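Local coordinates for vivid PAS protein VVD (PDB 3D72), which is a fungal blue-light photoreceptor of the LOV family that binds flavin-adenine dinucleotide and, when light-activated, forms a rapidly exchanging dimer, at residues C41-K46 against K102-N107; T48-A53 against C73-S78; E55-M60 against A66-R71. The protein carries 1 engineered substitution. All blocks are in the same frame, centred on the assembly; numbering follows the deposited sequence.

Contact 1: residues C41-K46 against K102-N107. With FAD (flavin-adenine dinucleotide), chain C.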
# COMPACT_ATOMS: atom_id res chain seq x y z
N CYS A 41 0.57 -9.39 -13.93
CA CYS A 41 1.07 -10.29 -14.97
C CYS A 41 2.54 -10.57 -14.74
O CYS A 41 3.28 -9.71 -14.25
CB CYS A 41 0.87 -9.69 -16.36
SG CYS A 41 -0.88 -9.43 -16.77
N ASP A 42 2.97 -11.78 -15.09
CA ASP A 42 4.36 -12.18 -14.90
C ASP A 42 5.19 -11.91 -16.16
O ASP A 42 5.03 -12.56 -17.18
CB ASP A 42 4.41 -13.67 -14.57
CG ASP A 42 5.74 -14.09 -13.97
OD1 ASP A 42 6.75 -13.46 -14.31
OD2 ASP A 42 5.77 -15.05 -13.18
N LEU A 43 6.07 -10.92 -16.07
CA LEU A 43 6.91 -10.56 -17.21
C LEU A 43 7.90 -11.64 -17.59
O LEU A 43 8.39 -11.66 -18.73
CB LEU A 43 7.68 -9.28 -16.91
CG LEU A 43 6.84 -8.02 -16.69
CD1 LEU A 43 7.72 -6.88 -16.20
CD2 LEU A 43 6.14 -7.65 -17.98
N LYS A 44 8.18 -12.54 -16.66
CA LYS A 44 9.15 -13.61 -16.88
C LYS A 44 8.61 -14.97 -17.27
O LYS A 44 9.34 -15.96 -17.24
CB LYS A 44 10.06 -13.72 -15.66
CG LYS A 44 11.30 -12.84 -15.75
CD LYS A 44 10.99 -11.44 -16.26
CE LYS A 44 12.27 -10.64 -16.47
NZ LYS A 44 11.98 -9.27 -16.98
N GLN A 45 7.32 -15.04 -17.59
CA GLN A 45 6.75 -16.30 -18.05
C GLN A 45 6.27 -16.08 -19.47
O GLN A 45 6.01 -14.94 -19.87
CB GLN A 45 5.60 -16.77 -17.15
CG GLN A 45 6.08 -17.39 -15.84
CD GLN A 45 5.00 -18.15 -15.11
OE1 GLN A 45 4.61 -19.25 -15.53
NE2 GLN A 45 4.50 -17.58 -14.02
N LYS A 46 6.15 -17.15 -20.23
CA LYS A 46 5.73 -17.05 -21.62
C LYS A 46 4.46 -16.26 -21.85
O LYS A 46 3.41 -16.59 -21.32
CB LYS A 46 5.57 -18.45 -22.22
CG LYS A 46 4.85 -18.45 -23.54
CD LYS A 46 5.70 -19.04 -24.63
CE LYS A 46 4.81 -19.57 -25.74
NZ LYS A 46 3.93 -20.65 -25.21
N LYS A 102 5.03 -1.89 -26.76
CA LYS A 102 6.35 -1.29 -26.60
C LYS A 102 6.65 -0.86 -25.17
O LYS A 102 7.77 -1.04 -24.69
CB LYS A 102 6.53 -0.11 -27.56
CG LYS A 102 6.57 -0.56 -29.02
CD LYS A 102 6.99 0.54 -29.96
CE LYS A 102 5.93 1.61 -30.09
NZ LYS A 102 6.32 2.65 -31.09
N ALA A 103 5.65 -0.32 -24.48
CA ALA A 103 5.83 0.12 -23.11
C ALA A 103 6.13 -1.06 -22.20
O ALA A 103 7.06 -1.03 -21.39
CB ALA A 103 4.59 0.85 -22.62
N ILE A 104 5.32 -2.11 -22.32
CA ILE A 104 5.52 -3.30 -21.51
C ILE A 104 6.90 -3.90 -21.76
O ILE A 104 7.57 -4.33 -20.82
CB ILE A 104 4.43 -4.36 -21.80
CG1 ILE A 104 3.06 -3.81 -21.41
CG2 ILE A 104 4.74 -5.65 -21.04
CD1 ILE A 104 1.90 -4.69 -21.83
N ASP A 105 7.32 -3.93 -23.02
CA ASP A 105 8.62 -4.48 -23.38
C ASP A 105 9.79 -3.70 -22.78
O ASP A 105 10.84 -4.28 -22.49
CB ASP A 105 8.78 -4.49 -24.90
CG ASP A 105 8.03 -5.63 -25.56
OD1 ASP A 105 7.99 -5.65 -26.81
OD2 ASP A 105 7.48 -6.50 -24.84
N ARG A 106 9.60 -2.40 -22.59
CA ARG A 106 10.63 -1.51 -22.06
C ARG A 106 10.50 -1.21 -20.57
O ARG A 106 11.29 -0.43 -20.02
CB ARG A 106 10.60 -0.17 -22.81
CG ARG A 106 10.80 -0.24 -24.31
CD ARG A 106 10.53 1.13 -24.93
NE ARG A 106 10.77 1.19 -26.37
CZ ARG A 106 10.21 0.37 -27.25
NH1 ARG A 106 9.38 -0.58 -26.85
NH2 ARG A 106 10.47 0.51 -28.55
N ASN A 107 9.51 -1.82 -19.92
CA ASN A 107 9.27 -1.56 -18.51
C ASN A 107 8.97 -0.07 -18.31
O ASN A 107 9.42 0.54 -17.33
CB ASN A 107 10.46 -1.96 -17.63
CG ASN A 107 10.64 -3.46 -17.55
OD1 ASN A 107 9.67 -4.21 -17.54
ND2 ASN A 107 11.89 -3.90 -17.46
PA FAD C . 0.81 -7.77 -30.66
O1A FAD C . -0.01 -9.01 -30.60
O2A FAD C . 2.20 -7.89 -31.17
O5B FAD C . 0.01 -6.69 -31.51
C5B FAD C . 0.51 -5.37 -31.81
C4B FAD C . -0.41 -4.76 -32.85
O4B FAD C . 0.14 -3.47 -33.19
C3B FAD C . -0.55 -5.56 -34.16
O3B FAD C . -1.88 -5.85 -34.53
C2B FAD C . 0.19 -4.74 -35.22
O2B FAD C . -0.36 -4.70 -36.51
C1B FAD C . 0.37 -3.35 -34.60
N9A FAD C . 1.70 -2.80 -34.75
C8A FAD C . 2.88 -3.32 -34.28
N7A FAD C . 3.94 -2.60 -34.58
C5A FAD C . 3.42 -1.55 -35.31
C6A FAD C . 4.05 -0.41 -35.93
N6A FAD C . 5.38 -0.23 -35.88
N1A FAD C . 3.26 0.48 -36.59
C2A FAD C . 1.92 0.26 -36.63
N3A FAD C . 1.22 -0.76 -36.08
C4A FAD C . 2.07 -1.66 -35.43
N1 FAD C . -5.04 -5.33 -22.82
C2 FAD C . -6.38 -5.12 -22.88
O2 FAD C . -6.99 -5.05 -23.96
N3 FAD C . -7.11 -4.97 -21.69
C4 FAD C . -6.57 -5.03 -20.41
O4 FAD C . -7.31 -4.87 -19.41
C4X FAD C . -5.17 -5.24 -20.35
N5 FAD C . -4.55 -5.33 -19.09
C5X FAD C . -3.19 -5.54 -19.06
C6 FAD C . -2.54 -5.63 -17.79
C7 FAD C . -1.19 -5.88 -17.68
C7M FAD C . -0.59 -5.94 -16.27
C8 FAD C . -0.40 -6.09 -18.85
C8M FAD C . 1.08 -6.39 -18.80
C9 FAD C . -1.04 -5.99 -20.14
C9A FAD C . -2.41 -5.73 -20.27
N10 FAD C . -3.09 -5.61 -21.55
C10 FAD C . -4.45 -5.42 -21.58
C1' FAD C . -2.36 -5.71 -22.85
C2' FAD C . -2.09 -7.05 -23.49
O2' FAD C . -1.79 -8.00 -22.46
C3' FAD C . -0.94 -6.85 -24.51
O3' FAD C . 0.21 -6.40 -23.81
C4' FAD C . -1.29 -5.80 -25.62
O4' FAD C . -2.36 -6.30 -26.41
C5' FAD C . -0.10 -5.46 -26.52
O5' FAD C . 0.78 -6.59 -26.69
P FAD C . 0.50 -7.74 -27.75
O1P FAD C . 1.36 -8.86 -27.36
O2P FAD C . -0.95 -8.04 -27.83
O3P FAD C . 0.98 -7.20 -29.18
O HOH W 1 12.33 -6.72 -16.65
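Leu43 meets the end of helix 94-106 with both methyls, one on an apolar and one on a polar partner. CD2 lies 3.9 Å from Ile104 CG2, the side chains passing at a slant. CD1 rests 3.6 Å from Asn107 OD1, a van der Waals touch on the amide oxygen. With CG1 beside the backbone N (chi1 -64°), Ile104 sends CD1 to the cofactor, 3.6 Å from the flavin methyl C8M and, more closely, 3.1 Å from the ribityl oxygen O3', while CG2 stays with the leucine. Cys41 SG approaches the adjacent methyl, C7M, at 3.5 Å. Strand 38-42 and helix 94-106 of the PAS fold thus both reach the dimethylbenzene end of the flavin, the cysteine over a face and the isoleucine beyond C8M. Exchanging Ile104 for an alanine would probably open a gap beside C8M and leave Leu43 CD2 without its apolar mate.

The polar link between the segments is one water, which accepts from Lys44 NZ at 2.6 Å and from Asn107 ND2. Asn107 itself has positive phi and closes the helix in a Schellman motif. Within 41-46, Asp42 organises a type I turn: OD1 takes Lys44 N at 2.9 Å, an Asx turn, and also pairs with Arg141 in a salt bridge. Gln45 NE2 reaches Asp42 OD2 at 3.0 Å, nearly straight at 172° but from above the carboxylate plane.

Contact 2: residues T48-A53 against C73-S78. With FAD (flavin-adenine dinucleotide), chain C.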
# COMPACT_ATOMS: atom_id res chain seq x y z
N THR A 48 3.65 -13.11 -21.01
CA THR A 48 3.21 -12.26 -19.90
C THR A 48 1.81 -12.59 -19.37
O THR A 48 0.88 -11.79 -19.47
CB THR A 48 3.25 -10.78 -20.36
OG1 THR A 48 4.44 -10.56 -21.13
CG2 THR A 48 3.24 -9.85 -19.17
N PRO A 49 1.65 -13.79 -18.79
CA PRO A 49 0.36 -14.22 -18.26
C PRO A 49 -0.15 -13.56 -16.98
O PRO A 49 0.62 -13.15 -16.13
CB PRO A 49 0.58 -15.71 -18.05
CG PRO A 49 2.00 -15.76 -17.59
CD PRO A 49 2.69 -14.81 -18.55
N ILE A 50 -1.48 -13.47 -16.88
CA ILE A 50 -2.12 -12.94 -15.69
C ILE A 50 -1.92 -13.99 -14.60
O ILE A 50 -2.25 -15.16 -14.79
CB ILE A 50 -3.64 -12.76 -15.90
CG1 ILE A 50 -3.90 -11.70 -16.98
CG2 ILE A 50 -4.31 -12.39 -14.60
CD1 ILE A 50 -5.34 -11.64 -17.45
N VAL A 51 -1.37 -13.57 -13.46
CA VAL A 51 -1.15 -14.51 -12.36
C VAL A 51 -2.00 -14.11 -11.15
O VAL A 51 -2.07 -14.84 -10.15
CB VAL A 51 0.36 -14.60 -11.96
CG1 VAL A 51 1.15 -15.24 -13.09
CG2 VAL A 51 0.92 -13.22 -11.64
N TYR A 52 -2.65 -12.95 -11.23
CA TYR A 52 -3.54 -12.49 -10.17
C TYR A 52 -4.57 -11.53 -10.75
O TYR A 52 -4.23 -10.66 -11.54
CB TYR A 52 -2.79 -11.76 -9.06
CG TYR A 52 -3.72 -11.24 -7.98
CD1 TYR A 52 -4.28 -9.97 -8.06
CD2 TYR A 52 -4.10 -12.06 -6.92
CE1 TYR A 52 -5.20 -9.53 -7.10
CE2 TYR A 52 -5.01 -11.63 -5.97
CZ TYR A 52 -5.56 -10.37 -6.07
OH TYR A 52 -6.48 -9.98 -5.12
N ALA A 53 -5.83 -11.69 -10.34
CA ALA A 53 -6.90 -10.81 -10.80
C ALA A 53 -7.78 -10.45 -9.61
O ALA A 53 -8.21 -11.32 -8.86
CB ALA A 53 -7.74 -11.49 -11.89
N CYS A 73 -3.67 -10.85 -21.22
CA CYS A 73 -4.89 -10.06 -21.16
C CYS A 73 -5.47 -9.61 -22.49
O CYS A 73 -6.58 -9.07 -22.52
CB CYS A 73 -4.66 -8.86 -20.26
SG CYS A 73 -6.18 -8.20 -19.48
N ARG A 74 -4.76 -9.81 -23.59
CA ARG A 74 -5.28 -9.37 -24.88
C ARG A 74 -6.60 -10.03 -25.27
O ARG A 74 -7.27 -9.55 -26.19
CB ARG A 74 -4.25 -9.58 -26.00
CG ARG A 74 -4.03 -11.04 -26.39
CD ARG A 74 -3.16 -11.15 -27.64
NE ARG A 74 -1.75 -10.87 -27.38
CZ ARG A 74 -0.90 -11.72 -26.81
NH1 ARG A 74 0.37 -11.36 -26.61
NH2 ARG A 74 -1.30 -12.94 -26.47
N PHE A 75 -6.98 -11.11 -24.59
CA PHE A 75 -8.24 -11.77 -24.94
C PHE A 75 -9.44 -10.85 -24.80
O PHE A 75 -10.48 -11.08 -25.41
CB PHE A 75 -8.45 -13.04 -24.09
CG PHE A 75 -8.77 -12.77 -22.65
CD1 PHE A 75 -10.07 -12.49 -22.24
CD2 PHE A 75 -7.76 -12.82 -21.68
CE1 PHE A 75 -10.37 -12.25 -20.90
CE2 PHE A 75 -8.05 -12.58 -20.34
CZ PHE A 75 -9.35 -12.30 -19.95
N LEU A 76 -9.31 -9.79 -24.01
CA LEU A 76 -10.40 -8.84 -23.82
C LEU A 76 -10.64 -8.02 -25.08
O LEU A 76 -11.66 -7.34 -25.19
CB LEU A 76 -10.11 -7.90 -22.64
CG LEU A 76 -10.12 -8.50 -21.23
CD1 LEU A 76 -9.71 -7.43 -20.22
CD2 LEU A 76 -11.51 -9.02 -20.91
N GLN A 77 -9.71 -8.07 -26.02
CA GLN A 77 -9.83 -7.28 -27.24
C GLN A 77 -10.80 -7.85 -28.27
O GLN A 77 -11.02 -7.24 -29.31
CB GLN A 77 -8.45 -7.07 -27.85
CG GLN A 77 -7.62 -6.07 -27.05
CD GLN A 77 -6.14 -6.30 -27.19
OE1 GLN A 77 -5.66 -6.83 -28.20
NE2 GLN A 77 -5.38 -5.88 -26.16
N SER A 78 -11.39 -8.99 -27.96
CA SER A 78 -12.35 -9.63 -28.86
C SER A 78 -13.60 -10.05 -28.09
O SER A 78 -13.53 -10.53 -26.97
CB SER A 78 -11.73 -10.85 -29.53
OG SER A 78 -12.63 -11.42 -30.47
PA FAD C . 0.81 -7.77 -30.66
O1A FAD C . -0.01 -9.01 -30.60
O2A FAD C . 2.20 -7.89 -31.17
O5B FAD C . 0.01 -6.69 -31.51
C5B FAD C . 0.51 -5.37 -31.81
C4B FAD C . -0.41 -4.76 -32.85
O4B FAD C . 0.14 -3.47 -33.19
C3B FAD C . -0.55 -5.56 -34.16
O3B FAD C . -1.88 -5.85 -34.53
C2B FAD C . 0.19 -4.74 -35.22
O2B FAD C . -0.36 -4.70 -36.51
C1B FAD C . 0.37 -3.35 -34.60
N9A FAD C . 1.70 -2.80 -34.75
C8A FAD C . 2.88 -3.32 -34.28
N7A FAD C . 3.94 -2.60 -34.58
C5A FAD C . 3.42 -1.55 -35.31
C6A FAD C . 4.05 -0.41 -35.93
N6A FAD C . 5.38 -0.23 -35.88
N1A FAD C . 3.26 0.48 -36.59
C2A FAD C . 1.92 0.26 -36.63
N3A FAD C . 1.22 -0.76 -36.08
C4A FAD C . 2.07 -1.66 -35.43
N1 FAD C . -5.04 -5.33 -22.82
C2 FAD C . -6.38 -5.12 -22.88
O2 FAD C . -6.99 -5.05 -23.96
N3 FAD C . -7.11 -4.97 -21.69
C4 FAD C . -6.57 -5.03 -20.41
O4 FAD C . -7.31 -4.87 -19.41
C4X FAD C . -5.17 -5.24 -20.35
N5 FAD C . -4.55 -5.33 -19.09
C5X FAD C . -3.19 -5.54 -19.06
C6 FAD C . -2.54 -5.63 -17.79
C7 FAD C . -1.19 -5.88 -17.68
C7M FAD C . -0.59 -5.94 -16.27
C8 FAD C . -0.40 -6.09 -18.85
C8M FAD C . 1.08 -6.39 -18.80
C9 FAD C . -1.04 -5.99 -20.14
C9A FAD C . -2.41 -5.73 -20.27
N10 FAD C . -3.09 -5.61 -21.55
C10 FAD C . -4.45 -5.42 -21.58
C1' FAD C . -2.36 -5.71 -22.85
C2' FAD C . -2.09 -7.05 -23.49
O2' FAD C . -1.79 -8.00 -22.46
C3' FAD C . -0.94 -6.85 -24.51
O3' FAD C . 0.21 -6.40 -23.81
C4' FAD C . -1.29 -5.80 -25.62
O4' FAD C . -2.36 -6.30 -26.41
C5' FAD C . -0.10 -5.46 -26.52
O5' FAD C . 0.78 -6.59 -26.69
P FAD C . 0.50 -7.74 -27.75
O1P FAD C . 1.36 -8.86 -27.36
O2P FAD C . -0.95 -8.04 -27.83
O3P FAD C . 0.98 -7.20 -29.18
O HOH W 2 -1.06 -9.82 -20.25
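The Phe75 ring presents its edge to Ile50: CE2 is 4.1 Å from Ile50 CD1, which lies near the ring plane. Arg71 makes a cation-pi contact with the same ring, and Tyr63 packs with it edge-to-face. The guanidinium of Arg74 is also used at its edge, with the FAD phosphorus atom P in its plane. Residues 73-77 form a 3-10 turn in the LOV signature sequence, and Cys73 in it stands at the position of the cysteine that, in LOV domains, forms a light-driven adduct with the flavin. Its SG, anti to the backbone N (chi1 -154°), lies over a face of the isoalloxazine, 3.2 Å from C4X. From the strand side, Ile50 CD1 packs against Cys73 CB at 4.0 Å, backing the cysteine with a methyl.

Arg74 grips one phosphate with two nitrogens. NE meets O2P at 3.0 Å and NH1 meets O1P at 2.8 Å, both nearly straight; a bend at chi3 (75°) turns the group to the anion. Asp47 forms a salt bridge with NH2, probably steadying the charge. Gln77 NE2 gives its N-H groups to the flavin O2 at 2.8 Å and to the ribityl O4'. Between the segments one water donates to Thr48 O and to FAD O2', and accepts from Cys73 N at 3.0 Å.

Contact 3: residues E55-M60 against A66-R71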
# COMPACT_ATOMS: atom_id res chain seq x y z
N GLU A 55 -11.12 -9.15 -7.54
CA GLU A 55 -12.53 -9.44 -7.73
C GLU A 55 -13.23 -8.36 -8.56
O GLU A 55 -14.16 -8.66 -9.29
CB GLU A 55 -13.21 -9.61 -6.37
CG GLU A 55 -12.66 -10.81 -5.62
CD GLU A 55 -13.67 -11.43 -4.68
OE1 GLU A 55 -13.36 -12.51 -4.12
OE2 GLU A 55 -14.76 -10.85 -4.49
N ALA A 56 -12.77 -7.12 -8.45
CA ALA A 56 -13.37 -6.03 -9.22
C ALA A 56 -13.11 -6.18 -10.72
O ALA A 56 -13.95 -5.77 -11.54
CB ALA A 56 -12.86 -4.68 -8.72
N PHE A 57 -11.96 -6.73 -11.07
CA PHE A 57 -11.62 -6.96 -12.48
C PHE A 57 -12.52 -8.06 -13.03
O PHE A 57 -13.02 -7.98 -14.14
CB PHE A 57 -10.16 -7.39 -12.62
CG PHE A 57 -9.79 -7.88 -13.99
CD1 PHE A 57 -9.43 -6.99 -15.00
CD2 PHE A 57 -9.82 -9.24 -14.29
CE1 PHE A 57 -9.09 -7.43 -16.27
CE2 PHE A 57 -9.48 -9.70 -15.56
CZ PHE A 57 -9.11 -8.80 -16.56
N LEU A 58 -12.71 -9.12 -12.24
CA LEU A 58 -13.56 -10.23 -12.67
C LEU A 58 -15.00 -9.76 -12.83
O LEU A 58 -15.69 -10.15 -13.77
CB LEU A 58 -13.49 -11.37 -11.65
CG LEU A 58 -12.10 -11.95 -11.43
CD1 LEU A 58 -12.16 -13.01 -10.33
CD2 LEU A 58 -11.58 -12.54 -12.74
N TYR A 59 -15.44 -8.91 -11.91
CA TYR A 59 -16.80 -8.39 -11.97
C TYR A 59 -16.98 -7.50 -13.20
O TYR A 59 -17.97 -7.63 -13.93
CB TYR A 59 -17.11 -7.58 -10.71
CG TYR A 59 -18.51 -7.05 -10.69
CD1 TYR A 59 -18.78 -5.76 -10.24
CD2 TYR A 59 -19.58 -7.84 -11.10
CE1 TYR A 59 -20.07 -5.26 -10.20
CE2 TYR A 59 -20.89 -7.35 -11.06
CZ TYR A 59 -21.12 -6.07 -10.61
OH TYR A 59 -22.40 -5.58 -10.56
N MET A 60 -16.02 -6.61 -13.41
CA MET A 60 -16.07 -5.70 -14.55
C MET A 60 -16.14 -6.41 -15.89
O MET A 60 -16.95 -6.06 -16.75
CB MET A 60 -14.83 -4.79 -14.56
CG MET A 60 -14.77 -3.86 -15.77
SD MET A 60 -13.19 -3.01 -15.94
CE MET A 60 -12.20 -4.24 -16.80
N ALA A 66 -10.82 -18.72 -13.12
CA ALA A 66 -10.42 -19.85 -13.95
C ALA A 66 -10.29 -19.47 -15.42
O ALA A 66 -9.46 -20.02 -16.14
CB ALA A 66 -11.41 -20.99 -13.79
N GLU A 67 -11.12 -18.53 -15.86
CA GLU A 67 -11.11 -18.10 -17.25
C GLU A 67 -10.03 -17.07 -17.58
O GLU A 67 -9.65 -16.94 -18.74
CB GLU A 67 -12.47 -17.53 -17.64
CG GLU A 67 -13.57 -18.58 -17.72
CD GLU A 67 -14.91 -17.97 -18.04
OE1 GLU A 67 -15.29 -16.98 -17.37
OE2 GLU A 67 -15.59 -18.48 -18.96
N VAL A 68 -9.53 -16.34 -16.59
CA VAL A 68 -8.52 -15.33 -16.89
C VAL A 68 -7.09 -15.69 -16.51
O VAL A 68 -6.15 -15.34 -17.22
CB VAL A 68 -8.88 -13.96 -16.26
CG1 VAL A 68 -10.30 -13.56 -16.65
CG2 VAL A 68 -8.73 -14.02 -14.76
N LEU A 69 -6.91 -16.41 -15.40
CA LEU A 69 -5.58 -16.79 -14.95
C LEU A 69 -4.80 -17.63 -15.95
O LEU A 69 -5.32 -18.59 -16.53
CB LEU A 69 -5.67 -17.55 -13.63
CG LEU A 69 -5.52 -16.77 -12.32
CD1 LEU A 69 -6.27 -15.45 -12.38
CD2 LEU A 69 -6.02 -17.64 -11.18
N GLY A 70 -3.53 -17.26 -16.16
CA GLY A 70 -2.68 -18.01 -17.07
C GLY A 70 -2.71 -17.56 -18.51
O GLY A 70 -1.99 -18.10 -19.35
N ARG A 71 -3.53 -16.56 -18.81
CA ARG A 71 -3.65 -16.05 -20.18
C ARG A 71 -3.13 -14.62 -20.27
O ARG A 71 -3.02 -13.94 -19.27
CB ARG A 71 -5.12 -16.05 -20.60
CG ARG A 71 -5.83 -17.39 -20.42
CD ARG A 71 -7.35 -17.24 -20.53
NE ARG A 71 -7.78 -16.77 -21.84
CZ ARG A 71 -9.05 -16.63 -22.21
NH1 ARG A 71 -9.35 -16.20 -23.43
NH2 ARG A 71 -10.03 -16.91 -21.36
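Two short helices of the PAS fold, 55-61 and 65-68, follow strand 50-53 in the chain and lead into the flavin-binding turn; Val68, at the end of the second, fits against Phe57 and Leu58 of the first. The contact is small and wholly apolar, and the valine divides it between its two methyls. CG1 lies 4.1 Å from Phe57 CE2, close to the plane of the ring, so the phenyl is met at its edge. The phenyl and the valine run alongside with their ends pointing opposite ways. The side chain of Phe57 sets out toward 66-71, and its first torsion, CG anti to the backbone N (chi1 170°), brings the CE2 edge to Val68. The same side chain is about 4 Å from the bound FAD at the nearest atoms. CG2 of Val68 takes the tip of the leucine, 3.8 Å from Leu58 CD2, the pair lying at an angle to each other, so the two branches of one residue touch consecutive residues of helix 55-61.

Beyond Val68 the chain leaves the helix at Leu69 and passes through a type II turn from Val68 to Arg71. A weak bond from Arg71 N to Val68 O, 3.3 Å, spans it. Gly70 has positive phi (90°), where a side chain would press on the carbonyl oxygen of Leu69. Arg71 then folds back: its NH2 donates to Glu67 O at 2.6 Å with an N-H...O angle of 150°, tying the guanidinium to the last turn of the helix. The carboxylate of Glu67 forms a salt bridge with Lys119.

Leu58 and Val68 both rest on Ala53 of strand 50-53, and Met60 reaches Phe124 and Asn126 of strand 123-134.

Contacts 1 and 2 both touch FAD, and their centres are about 12 Å apart. They are joined by the neighbouring strands 38-42 and 50-53: Asp42 N lies 2.9 Å from Pro49 O, a probable hydrogen bond, and Cys41 SG packs on Ile50 CG1 at 3.8 Å. Contact 3 lies about 8 Å from contact 2, centre to centre. Ile50 O to Gly70 N (2.8 Å) and Ile50 N to Arg71 O (2.9 Å) probably bond the strand to the turn, while Phe75 CZ meets Val68 CG1. Contacts 1 and 3 do not touch; their centres are about 19 Å apart, on opposite sides of the chain's centre, with strand 50-53 of contact 2 joined to both.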